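Local coordinates for cleavage stimulation factor 77 (PDB 2UY1), which probably serves as a helical-repeat subunit of the machinery that cleaves mRNA 3' ends, and may bind mRNA, at residues Arg336-Pro339 / Tyr340-Ser344; Leu380-Thr383 / Ser384-Asp388; Glu401-Arg404 / Glu405-Gln409; Gly437-His440 / Cys441-Ser445; Ser445-Leu449 / Asp450-Arg454. One frame throughout, in Å; residues are numbered along the deposited sequence.

Contact 1: residues Arg336-Pro339 / Tyr340-Ser344; sequences RATP and YNIFS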
# COMPACT_ATOMS: atom_id res chain seq x y z
N ARG B 336 3.49 -23.64 -16.79
CA ARG B 336 2.78 -22.39 -17.03
C ARG B 336 1.39 -22.69 -17.59
O ARG B 336 0.45 -22.00 -17.30
CB ARG B 336 3.55 -21.53 -18.04
CG ARG B 336 4.87 -21.03 -17.49
CD ARG B 336 5.45 -19.97 -18.39
NE ARG B 336 6.57 -19.35 -17.71
CZ ARG B 336 7.35 -18.44 -18.27
NH1 ARG B 336 7.08 -18.02 -19.50
NH2 ARG B 336 8.34 -17.92 -17.58
N ALA B 337 1.29 -23.73 -18.42
CA ALA B 337 -0.01 -24.08 -19.06
C ALA B 337 -1.14 -24.37 -18.09
O ALA B 337 -2.26 -23.86 -18.23
CB ALA B 337 0.17 -25.25 -20.04
N THR B 338 -0.87 -25.22 -17.12
CA THR B 338 -1.89 -25.72 -16.24
C THR B 338 -2.50 -24.63 -15.39
O THR B 338 -3.70 -24.57 -15.36
CB THR B 338 -1.37 -26.90 -15.37
OG1 THR B 338 -1.17 -28.03 -16.23
CG2 THR B 338 -2.36 -27.27 -14.16
N PRO B 339 -1.65 -23.79 -14.68
CA PRO B 339 -2.27 -22.64 -13.94
C PRO B 339 -3.06 -21.69 -14.84
O PRO B 339 -4.08 -21.17 -14.39
CB PRO B 339 -1.09 -21.93 -13.24
CG PRO B 339 0.16 -22.52 -13.78
CD PRO B 339 -0.19 -23.85 -14.49
N TYR B 340 -2.60 -21.48 -16.07
CA TYR B 340 -3.34 -20.63 -17.00
C TYR B 340 -4.75 -21.18 -17.19
O TYR B 340 -5.75 -20.44 -17.20
CB TYR B 340 -2.64 -20.60 -18.36
CG TYR B 340 -3.36 -19.73 -19.36
CD1 TYR B 340 -2.95 -18.41 -19.55
CD2 TYR B 340 -4.46 -20.20 -20.11
CE1 TYR B 340 -3.57 -17.61 -20.44
CE2 TYR B 340 -5.14 -19.35 -21.03
CZ TYR B 340 -4.65 -18.05 -21.20
OH TYR B 340 -5.23 -17.16 -22.09
N ASN B 341 -4.83 -22.49 -17.35
CA ASN B 341 -6.09 -23.16 -17.56
C ASN B 341 -6.96 -23.18 -16.33
O ASN B 341 -8.13 -22.99 -16.45
CB ASN B 341 -5.90 -24.52 -18.25
CG ASN B 341 -5.34 -24.33 -19.67
OD1 ASN B 341 -6.00 -24.60 -20.64
ND2 ASN B 341 -4.14 -23.78 -19.77
N ILE B 342 -6.37 -23.33 -15.14
CA ILE B 342 -7.16 -23.27 -13.90
C ILE B 342 -7.72 -21.87 -13.64
O ILE B 342 -8.89 -21.71 -13.29
CB ILE B 342 -6.32 -23.81 -12.70
CG1 ILE B 342 -5.85 -25.22 -13.00
CG2 ILE B 342 -7.09 -23.67 -11.42
CD1 ILE B 342 -4.93 -25.84 -12.00
N PHE B 343 -6.88 -20.84 -13.84
CA PHE B 343 -7.34 -19.43 -13.72
C PHE B 343 -8.46 -19.13 -14.74
O PHE B 343 -9.44 -18.46 -14.41
CB PHE B 343 -6.19 -18.47 -14.03
CG PHE B 343 -5.33 -18.08 -12.84
CD1 PHE B 343 -3.98 -18.38 -12.85
CD2 PHE B 343 -5.82 -17.26 -11.82
CE1 PHE B 343 -3.16 -18.01 -11.77
CE2 PHE B 343 -4.99 -16.85 -10.74
CZ PHE B 343 -3.65 -17.24 -10.72
N SER B 344 -8.27 -19.59 -15.98
CA SER B 344 -9.21 -19.41 -17.10
C SER B 344 -10.57 -20.06 -16.78
O SER B 344 -11.60 -19.38 -16.85
CB SER B 344 -8.63 -19.99 -18.41
OG SER B 344 -7.48 -19.27 -18.87
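Thr338 and Ile342, one turn apart at the beginning of helix 337-349, illustrate how neighbouring side chains pack in the early turns of an alpha helix. From its CB, 3.8 Å from Thr338 O, the Ile342 side chain runs back toward the preceding turn: CG1 comes to 3.3 Å from Thr338 O, and the terminal CD1 meets Thr338 CG2 at 3.6 Å. That methyl is available because Thr338 turns CG2 opposite its own backbone N (chi1 -70° places OG1 beside the N instead), and the two run next to each other in the same direction. Beneath them, Ile342 N donates to Thr338 O at 3.0 Å. Pro339 has no N-H to give, but its carbonyl takes a nearly straight bond from Phe343 N (172°). Helix 319-333 covers this flank, with Ala326 against Pro339 and Phe343, while the Phe343 ring also meets Phe360 and Phe363 of helix 354-367. Ala337 O accepts from Asn341 N; the approach of Asn341 ND2 to the same oxygen is too short to be trusted. One turn on, Ser344 N and Ser344 OG reach Tyr340 O from opposite faces of its carbonyl plane, with OG at 2.7 Å.

Contact 2: residues Leu380-Thr383 / Ser384-Asp388; sequences LEKT and SRMWD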
# COMPACT_ATOMS: atom_id res chain seq x y z
N LEU B 380 -9.68 -8.11 -20.56
CA LEU B 380 -10.32 -7.91 -19.26
C LEU B 380 -10.57 -6.44 -18.92
O LEU B 380 -9.94 -5.54 -19.51
CB LEU B 380 -9.44 -8.49 -18.14
CG LEU B 380 -9.04 -9.95 -17.97
CD1 LEU B 380 -8.01 -9.95 -16.86
CD2 LEU B 380 -10.24 -10.87 -17.65
N GLU B 381 -11.48 -6.23 -17.95
CA GLU B 381 -11.63 -4.99 -17.24
C GLU B 381 -10.54 -4.96 -16.16
O GLU B 381 -10.05 -6.01 -15.78
CB GLU B 381 -13.00 -4.93 -16.59
CG GLU B 381 -14.09 -5.45 -17.47
CD GLU B 381 -15.44 -5.08 -16.95
OE1 GLU B 381 -15.97 -4.04 -17.39
OE2 GLU B 381 -15.97 -5.81 -16.10
N LYS B 382 -10.17 -3.78 -15.71
CA LYS B 382 -8.92 -3.58 -14.97
C LYS B 382 -9.08 -2.71 -13.76
O LYS B 382 -9.85 -1.73 -13.75
CB LYS B 382 -7.88 -3.00 -15.94
CG LYS B 382 -7.79 -3.88 -17.19
CD LYS B 382 -6.94 -3.37 -18.21
CE LYS B 382 -7.66 -2.89 -19.33
NZ LYS B 382 -7.97 -3.88 -20.32
N THR B 383 -8.38 -3.09 -12.69
CA THR B 383 -8.23 -2.29 -11.53
C THR B 383 -7.08 -1.32 -11.81
O THR B 383 -6.36 -1.54 -12.76
CB THR B 383 -7.85 -3.20 -10.31
OG1 THR B 383 -6.65 -3.92 -10.64
CG2 THR B 383 -9.00 -4.19 -9.95
N SER B 384 -6.93 -0.26 -10.99
CA SER B 384 -5.80 0.68 -11.14
C SER B 384 -4.52 -0.08 -10.96
O SER B 384 -3.57 0.28 -11.60
CB SER B 384 -5.71 1.79 -10.08
OG SER B 384 -6.90 2.52 -9.95
N ARG B 385 -4.48 -1.07 -10.07
CA ARG B 385 -3.26 -1.80 -9.81
C ARG B 385 -2.84 -2.61 -11.05
O ARG B 385 -1.68 -2.65 -11.32
CB ARG B 385 -3.35 -2.70 -8.61
CG ARG B 385 -2.00 -3.28 -8.22
CD ARG B 385 -2.16 -4.57 -7.44
NE ARG B 385 -0.97 -4.83 -6.65
CZ ARG B 385 -0.88 -5.72 -5.67
NH1 ARG B 385 -1.94 -6.47 -5.34
NH2 ARG B 385 0.28 -5.86 -5.01
N MET B 386 -3.78 -3.18 -11.81
CA MET B 386 -3.52 -3.93 -13.04
C MET B 386 -2.99 -2.94 -14.07
O MET B 386 -1.93 -3.15 -14.60
CB MET B 386 -4.81 -4.60 -13.57
CG MET B 386 -5.21 -5.88 -12.80
SD MET B 386 -6.94 -6.34 -13.22
CE MET B 386 -6.59 -7.09 -14.85
N TRP B 387 -3.71 -1.84 -14.31
CA TRP B 387 -3.17 -0.70 -15.12
C TRP B 387 -1.74 -0.27 -14.75
O TRP B 387 -0.83 -0.25 -15.61
CB TRP B 387 -4.13 0.51 -15.07
CG TRP B 387 -5.30 0.47 -16.05
CD1 TRP B 387 -6.64 0.43 -15.74
CD2 TRP B 387 -5.21 0.48 -17.47
NE1 TRP B 387 -7.39 0.43 -16.90
CE2 TRP B 387 -6.53 0.46 -17.97
CE3 TRP B 387 -4.13 0.56 -18.39
CZ2 TRP B 387 -6.79 0.49 -19.34
CZ3 TRP B 387 -4.42 0.56 -19.72
CH2 TRP B 387 -5.73 0.49 -20.18
N ASP B 388 -1.52 0.08 -13.50
CA ASP B 388 -0.18 0.49 -13.06
C ASP B 388 0.93 -0.58 -13.17
O ASP B 388 2.10 -0.22 -13.49
CB ASP B 388 -0.19 0.97 -11.65
CG ASP B 388 -1.08 2.17 -11.45
OD1 ASP B 388 -1.46 2.80 -12.45
OD2 ASP B 388 -1.36 2.50 -10.29
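A methionine sulfur takes the place usually held by a polar side chain in the capping box that Thr383 and Met386 form at the start of helix 384-397. Thr383 N points almost straight at Met386 SD (169°), a weak bond of 3.6 Å, while Met386 N returns a bond to Thr383 OG1 at 3.2 Å. Thr383 OG1 can face the first turn because it stands between the backbone N and the carbonyl carbon (chi1 57°); it also hydrogen-bonds Glu358 OE1 of helix 354-367. Beyond the sulfur, Met386 CE rests against Leu380 CD1 at 3.8 Å, the two side chains nearly perpendicular. Lys382 packs over one face of the Trp387 indole: CD makes a CH-pi contact 4.1 Å from the five-membered ring centroid, and CE comes to 3.5 Å from CZ2. Bends at its third and fourth torsions then carry the lysine back, so that NZ donates to Leu380 O at 2.7 Å. NZ is also bonded to Phe377 O and makes a cation-pi contact with the Phe377 ring. The chemistry implies a lysine that spends its aliphatic chain on the indole while carbonyls and an aromatic ring accommodate its positive end.

Contact 3: residues Glu401-Arg404 / Glu405-Gln409; sequences ELFR and ELVDQ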
# COMPACT_ATOMS: atom_id res chain seq x y z
N GLU B 401 6.56 3.92 -27.10
CA GLU B 401 5.34 4.08 -27.91
C GLU B 401 4.16 3.37 -27.27
O GLU B 401 3.09 3.97 -27.04
CB GLU B 401 5.54 3.58 -29.36
CG GLU B 401 6.01 4.62 -30.29
CD GLU B 401 5.86 4.19 -31.75
OE1 GLU B 401 5.31 3.08 -32.06
OE2 GLU B 401 6.27 5.01 -32.59
N LEU B 402 4.32 2.10 -26.96
CA LEU B 402 3.23 1.41 -26.27
C LEU B 402 2.93 1.96 -24.85
O LEU B 402 1.75 2.06 -24.45
CB LEU B 402 3.44 -0.11 -26.25
CG LEU B 402 2.31 -1.00 -25.62
CD1 LEU B 402 0.82 -0.78 -26.19
CD2 LEU B 402 2.65 -2.47 -25.81
N PHE B 403 3.98 2.24 -24.07
CA PHE B 403 3.88 2.88 -22.75
C PHE B 403 2.96 4.11 -22.85
O PHE B 403 2.04 4.27 -22.05
CB PHE B 403 5.31 3.24 -22.23
CG PHE B 403 5.34 4.20 -21.06
CD1 PHE B 403 5.12 3.76 -19.74
CD2 PHE B 403 5.51 5.59 -21.30
CE1 PHE B 403 5.11 4.71 -18.66
CE2 PHE B 403 5.52 6.47 -20.27
CZ PHE B 403 5.36 6.03 -18.95
N ARG B 404 3.16 4.95 -23.87
CA ARG B 404 2.40 6.21 -24.03
C ARG B 404 0.94 5.92 -24.30
O ARG B 404 0.04 6.60 -23.76
CB ARG B 404 2.98 7.09 -25.14
CG ARG B 404 4.15 7.95 -24.75
CD ARG B 404 4.54 8.96 -25.87
NE ARG B 404 5.46 9.96 -25.31
CZ ARG B 404 5.05 11.05 -24.69
NH1 ARG B 404 3.75 11.26 -24.60
NH2 ARG B 404 5.91 11.91 -24.20
N GLU B 405 0.67 4.88 -25.10
CA GLU B 405 -0.69 4.40 -25.40
C GLU B 405 -1.40 3.83 -24.16
O GLU B 405 -2.54 4.16 -23.88
CB GLU B 405 -0.70 3.36 -26.52
CG GLU B 405 -0.62 3.95 -27.98
CD GLU B 405 -0.27 2.90 -29.05
OE1 GLU B 405 -0.16 1.69 -28.76
OE2 GLU B 405 -0.07 3.29 -30.19
N LEU B 406 -0.73 3.00 -23.37
CA LEU B 406 -1.29 2.52 -22.10
C LEU B 406 -1.59 3.63 -21.05
O LEU B 406 -2.57 3.52 -20.32
CB LEU B 406 -0.35 1.52 -21.44
CG LEU B 406 -0.09 0.23 -22.19
CD1 LEU B 406 1.05 -0.53 -21.50
CD2 LEU B 406 -1.39 -0.60 -22.18
N VAL B 407 -0.71 4.61 -20.90
CA VAL B 407 -1.03 5.86 -20.18
C VAL B 407 -2.28 6.58 -20.76
O VAL B 407 -3.19 6.90 -20.02
CB VAL B 407 0.17 6.84 -20.13
CG1 VAL B 407 -0.27 8.14 -19.39
CG2 VAL B 407 1.40 6.17 -19.42
N ASP B 408 -2.35 6.79 -22.07
CA ASP B 408 -3.55 7.44 -22.66
C ASP B 408 -4.76 6.63 -22.25
O ASP B 408 -5.79 7.19 -21.80
CB ASP B 408 -3.58 7.42 -24.19
CG ASP B 408 -2.65 8.39 -24.84
OD1 ASP B 408 -2.29 9.39 -24.19
OD2 ASP B 408 -2.26 8.14 -26.03
N GLN B 409 -4.67 5.33 -22.49
CA GLN B 409 -5.76 4.38 -22.11
C GLN B 409 -6.20 4.36 -20.64
O GLN B 409 -7.37 4.32 -20.37
CB GLN B 409 -5.43 2.94 -22.57
CG GLN B 409 -5.65 2.63 -24.08
CD GLN B 409 -4.82 1.37 -24.51
OE1 GLN B 409 -4.82 0.40 -23.80
NE2 GLN B 409 -4.12 1.44 -25.65
O HOH W 1 0.79 9.23 -23.35
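Arg404 O is the doubly used acceptor of this turn of helix 400-415: it takes Asp408 N at 2.9 Å and a water at 2.8 Å. The same water gives its other proton to Asp408 OD1 at 3.2 Å, so it ties the carboxylate to the carbonyl one turn earlier. Asp408 OD1 has a stronger partner outside this turn, a basic side chain of the second protein chain with which it forms a salt bridge. The other carbonyls of the turn are each met by the amide four residues on. Val407 N points almost exactly at Phe403 O (179°), Leu406 N serves Leu402 O, and Glu405 N gives Glu401 O a longer bond of 3.2 Å; before them, Leu402 N is satisfied by Ser399 OG.

Apolar groups follow the same spacing. With Phe403 CG anti to its backbone N (chi1 165°), the ring runs alongside Val407, whose CG2 sits over one face, offset toward the rim, in a CH-pi contact 4.1 Å from the centroid. Leu402 CD1 touches Leu406 CG at 4.2 Å, and both leucines face Glu394 of helix 384-397, while Phe403, Val407 and Asp408 also meet the second chain. Such a division of one helix between its neighbour and a partner chain is consistent with the alpha-solenoid expected of this family, a member of the TPR clan.

Contact 4: residues Gly437-His440 / Cys441-Ser445; sequences GRYH and CFLDS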
# COMPACT_ATOMS: atom_id res chain seq x y z
N GLY B 437 3.11 -16.47 18.78
CA GLY B 437 3.83 -16.48 17.51
C GLY B 437 3.59 -17.72 16.69
O GLY B 437 3.23 -17.63 15.50
N ARG B 438 3.76 -18.88 17.32
CA ARG B 438 3.52 -20.18 16.68
C ARG B 438 2.08 -20.33 16.17
O ARG B 438 1.85 -20.79 15.05
CB ARG B 438 3.91 -21.33 17.63
CG ARG B 438 5.41 -21.51 17.72
CD ARG B 438 5.84 -22.41 18.85
NE ARG B 438 7.29 -22.36 19.06
CZ ARG B 438 8.21 -23.16 18.47
NH1 ARG B 438 7.84 -24.10 17.59
NH2 ARG B 438 9.49 -23.03 18.79
N TYR B 439 1.13 -19.97 17.01
CA TYR B 439 -0.27 -19.97 16.67
C TYR B 439 -0.51 -19.13 15.45
O TYR B 439 -1.20 -19.58 14.56
CB TYR B 439 -1.11 -19.42 17.85
CG TYR B 439 -2.55 -19.08 17.48
CD1 TYR B 439 -3.53 -20.09 17.36
CD2 TYR B 439 -2.93 -17.76 17.23
CE1 TYR B 439 -4.82 -19.78 17.03
CE2 TYR B 439 -4.21 -17.45 16.90
CZ TYR B 439 -5.15 -18.47 16.77
OH TYR B 439 -6.45 -18.12 16.45
N HIS B 440 0.00 -17.88 15.44
CA HIS B 440 -0.20 -17.01 14.27
C HIS B 440 0.42 -17.54 13.02
O HIS B 440 -0.16 -17.40 11.97
CB HIS B 440 0.13 -15.54 14.52
CG HIS B 440 -0.85 -14.88 15.43
ND1 HIS B 440 -0.87 -14.75 16.78
CD2 HIS B 440 -2.05 -14.37 14.98
CE1 HIS B 440 -2.02 -14.10 17.11
NE2 HIS B 440 -2.73 -13.90 16.01
N CYS B 441 1.54 -18.22 13.14
CA CYS B 441 2.12 -18.99 12.04
C CYS B 441 1.16 -20.00 11.44
O CYS B 441 1.07 -20.10 10.24
CB CYS B 441 3.44 -19.65 12.43
SG CYS B 441 4.87 -18.51 12.57
N PHE B 442 0.44 -20.75 12.28
CA PHE B 442 -0.50 -21.71 11.77
C PHE B 442 -1.68 -20.95 11.20
O PHE B 442 -2.07 -21.23 10.08
CB PHE B 442 -0.93 -22.69 12.88
CG PHE B 442 -0.02 -23.86 13.07
CD1 PHE B 442 -0.35 -25.10 12.58
CD2 PHE B 442 1.19 -23.72 13.78
CE1 PHE B 442 0.49 -26.19 12.73
CE2 PHE B 442 2.03 -24.79 13.92
CZ PHE B 442 1.67 -26.05 13.40
N LEU B 443 -2.27 -20.00 11.97
CA LEU B 443 -3.37 -19.23 11.46
C LEU B 443 -3.11 -18.59 10.09
O LEU B 443 -3.99 -18.60 9.25
CB LEU B 443 -3.76 -18.10 12.42
CG LEU B 443 -4.93 -17.19 12.04
CD1 LEU B 443 -6.23 -18.03 11.89
CD2 LEU B 443 -5.12 -16.14 13.18
N ASP B 444 -1.96 -17.96 9.92
CA ASP B 444 -1.73 -17.27 8.64
C ASP B 444 -1.69 -18.26 7.51
O ASP B 444 -2.00 -17.94 6.38
CB ASP B 444 -0.44 -16.49 8.68
CG ASP B 444 -0.51 -15.31 9.59
OD1 ASP B 444 -1.62 -14.83 9.98
OD2 ASP B 444 0.58 -14.88 9.96
N SER B 445 -1.22 -19.46 7.82
CA SER B 445 -1.04 -20.51 6.82
C SER B 445 -2.39 -21.11 6.41
O SER B 445 -2.55 -21.48 5.24
CB SER B 445 -0.18 -21.62 7.41
OG SER B 445 1.19 -21.22 7.51
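Leu443 N meets Tyr439 O at 2.8 Å in an almost linear bond (176°), and Asp444 N reaches His440 O at the same length; between them they fix the central turn of helix 434-446. Above this backbone Leu443 CD2 lies close to two rings, 4.0 Å from Tyr439 CE2 and 4.0 Å from His440 CD2. The leucine reaches them because its CG stands anti to the backbone N (chi1 -179°), which sends the chain up next to both rings. The two aromatic neighbours are themselves turned across each other: Tyr439 CD2 lies over the centre of the His440 ring, 3.7 Å above its plane, while His440 ND1 lies in the plane of the tyrosine ring at its edge. That nitrogen is hydrogen-bonded to Leu436 O one turn earlier, a bond that would hold the rotation of the imidazole.

On another side of the helix Phe442 turns its edge to the backbone: CD2 comes to 3.3 Å from Arg438 O, which lies in the ring plane and also accepts from Phe442 N. Cys441 CB approaches the same oxygen at 3.3 Å, and Ser445 OG donates to Cys441 O.

Helices 213-225 and 247-255 bring Phe217 to the Phe442 ring and Phe247 to Tyr439, and Arg438 NH1 makes a salt bridge with an acidic side chain of the second protein chain, which also meets Phe442. Such i, i+3 and i, i+4 packing is consistent with a helix packed between the helices of a helical-repeat fold and the partner chain of a two-chain assembly.

Contact 5: residues Ser445-Leu449 / Asp450-Arg454; sequences SFNFL and DLKIR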
# COMPACT_ATOMS: atom_id res chain seq x y z
N SER B 445 -1.22 -19.46 7.82
CA SER B 445 -1.04 -20.51 6.82
C SER B 445 -2.39 -21.11 6.41
O SER B 445 -2.55 -21.48 5.24
CB SER B 445 -0.18 -21.62 7.41
OG SER B 445 1.19 -21.22 7.51
N PHE B 446 -3.32 -21.28 7.36
CA PHE B 446 -4.65 -21.83 7.04
C PHE B 446 -5.40 -20.77 6.23
O PHE B 446 -6.19 -21.13 5.35
CB PHE B 446 -5.51 -22.15 8.26
CG PHE B 446 -4.99 -23.28 9.13
CD1 PHE B 446 -4.64 -24.50 8.60
CD2 PHE B 446 -4.94 -23.13 10.51
CE1 PHE B 446 -4.16 -25.56 9.40
CE2 PHE B 446 -4.51 -24.21 11.33
CZ PHE B 446 -4.11 -25.41 10.76
N ASN B 447 -5.18 -19.49 6.56
CA ASN B 447 -5.84 -18.35 5.82
C ASN B 447 -5.22 -18.23 4.41
O ASN B 447 -4.07 -18.57 4.26
CB ASN B 447 -5.73 -17.02 6.63
CG ASN B 447 -6.59 -17.03 7.88
OD1 ASN B 447 -7.59 -17.75 7.94
ND2 ASN B 447 -6.20 -16.25 8.91
N PHE B 448 -5.97 -17.84 3.37
CA PHE B 448 -5.43 -17.79 1.98
C PHE B 448 -5.77 -16.42 1.41
O PHE B 448 -6.95 -16.08 1.24
CB PHE B 448 -5.95 -18.92 1.06
CG PHE B 448 -5.47 -18.82 -0.40
CD1 PHE B 448 -4.10 -18.99 -0.74
CD2 PHE B 448 -6.36 -18.52 -1.43
CE1 PHE B 448 -3.66 -18.92 -2.09
CE2 PHE B 448 -5.93 -18.43 -2.75
CZ PHE B 448 -4.57 -18.63 -3.09
N LEU B 449 -4.75 -15.63 1.13
CA LEU B 449 -4.99 -14.27 0.69
C LEU B 449 -5.92 -13.54 1.70
O LEU B 449 -5.60 -13.51 2.87
CB LEU B 449 -5.55 -14.28 -0.72
CG LEU B 449 -4.58 -14.98 -1.71
CD1 LEU B 449 -5.10 -14.86 -3.08
CD2 LEU B 449 -3.20 -14.33 -1.64
N ASP B 450 -7.04 -12.99 1.23
CA ASP B 450 -7.97 -12.25 2.08
C ASP B 450 -9.12 -13.13 2.60
O ASP B 450 -10.00 -12.67 3.39
CB ASP B 450 -8.53 -11.06 1.28
CG ASP B 450 -9.34 -11.50 0.12
OD1 ASP B 450 -8.74 -12.09 -0.82
OD2 ASP B 450 -10.59 -11.26 0.18
N LEU B 451 -9.13 -14.38 2.15
CA LEU B 451 -10.00 -15.40 2.69
C LEU B 451 -9.45 -15.83 4.06
O LEU B 451 -8.41 -16.49 4.14
CB LEU B 451 -9.98 -16.60 1.76
CG LEU B 451 -11.04 -17.68 1.92
CD1 LEU B 451 -12.46 -17.08 1.84
CD2 LEU B 451 -10.82 -18.67 0.79
N LYS B 452 -10.12 -15.41 5.13
CA LYS B 452 -9.64 -15.56 6.51
C LYS B 452 -10.69 -16.24 7.38
O LYS B 452 -11.85 -16.16 7.05
CB LYS B 452 -9.27 -14.20 7.09
CG LYS B 452 -7.98 -13.65 6.46
CD LYS B 452 -7.59 -12.31 6.93
CE LYS B 452 -6.25 -11.90 6.25
NZ LYS B 452 -5.65 -10.69 6.84
N ILE B 453 -10.26 -16.91 8.45
CA ILE B 453 -11.14 -17.48 9.50
C ILE B 453 -11.81 -16.29 10.25
O ILE B 453 -11.12 -15.37 10.64
CB ILE B 453 -10.27 -18.40 10.44
CG1 ILE B 453 -9.79 -19.67 9.73
CG2 ILE B 453 -10.98 -18.79 11.73
CD1 ILE B 453 -8.63 -20.46 10.48
N ARG B 454 -13.14 -16.33 10.44
CA ARG B 454 -13.97 -15.12 10.73
C ARG B 454 -14.97 -15.09 11.90
O ARG B 454 -16.13 -14.72 11.65
CB ARG B 454 -14.83 -14.77 9.47
CG ARG B 454 -14.12 -13.95 8.37
CD ARG B 454 -13.85 -12.52 8.79
NE ARG B 454 -12.60 -11.98 8.24
CZ ARG B 454 -12.52 -11.15 7.20
NH1 ARG B 454 -13.63 -10.77 6.57
NH2 ARG B 454 -11.33 -10.71 6.78
O HOH W 2 -8.25 -15.11 10.88
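Asn447 faces Ile453 because its CG lies anti to its own carbonyl carbon (chi1 -70°), while Leu449, with phi 53° and psi -125°, folds the chain back so that Asn447 comes level with Lys452 and its amide reaches Ile453. These last backbone values belong to the second position of a type II' beta turn from Phe448 to Leu451. The turn closes through a pair of bonds: Phe448 N donates to Leu451 O at 2.9 Å, and Leu451 N to Phe448 O at 2.9 Å, forming a single antiparallel bridge just beyond helix 434-446.

Further along, the asparagine side chain continues what the backbone began. Ile453 N donates to Asn447 OD1 at 2.8 Å, coming from above the carbonyl plane of the amide. Asn447 ND2 gives to a water 3.1 Å away, which in turn donates to Ile453 O at 2.9 Å. Lys452 passes across the asparagine, its CG 3.9 Å from Asn447 CG. Leu449 CG sits 3.7 Å above the centre of the Phe448 ring, itself packed on Ile323 and Phe327 of helix 319-333. Asp450 OD1 reaches His320 NE2 of that helix, and Phe446 and Ile453 lie against helix 247-255. The primary amide thus satisfies both the N-H and, through water, the carbonyl of Ile453, much as a second pair of backbone bonds would where no sheet is formed.

Contacts 4 and 5 both use helix 434-446 and share Ser445; their centres lie about 6 and 11 Å from the chain's centre, and they touch where Leu443 CD1 meets Ile453 CD1 at 3.7 Å. The centres of contacts 1, 2 and 3 lie about 32 to 47 Å from it, contacts 2 and 3 on consecutive helices that join where Trp387 CH2 meets Gln409 CB at 3.4 Å; the nearest atoms of contacts 1 and 2 stay about 8 Å apart. All five mix buried and exposed residues. Contacts 3 and 4, in mid-helix, pair apolar packing with charged links to the second chain. Contact 2 caps a helix start, contact 1 packs an early turn, and contact 5 closes a non-helical turn.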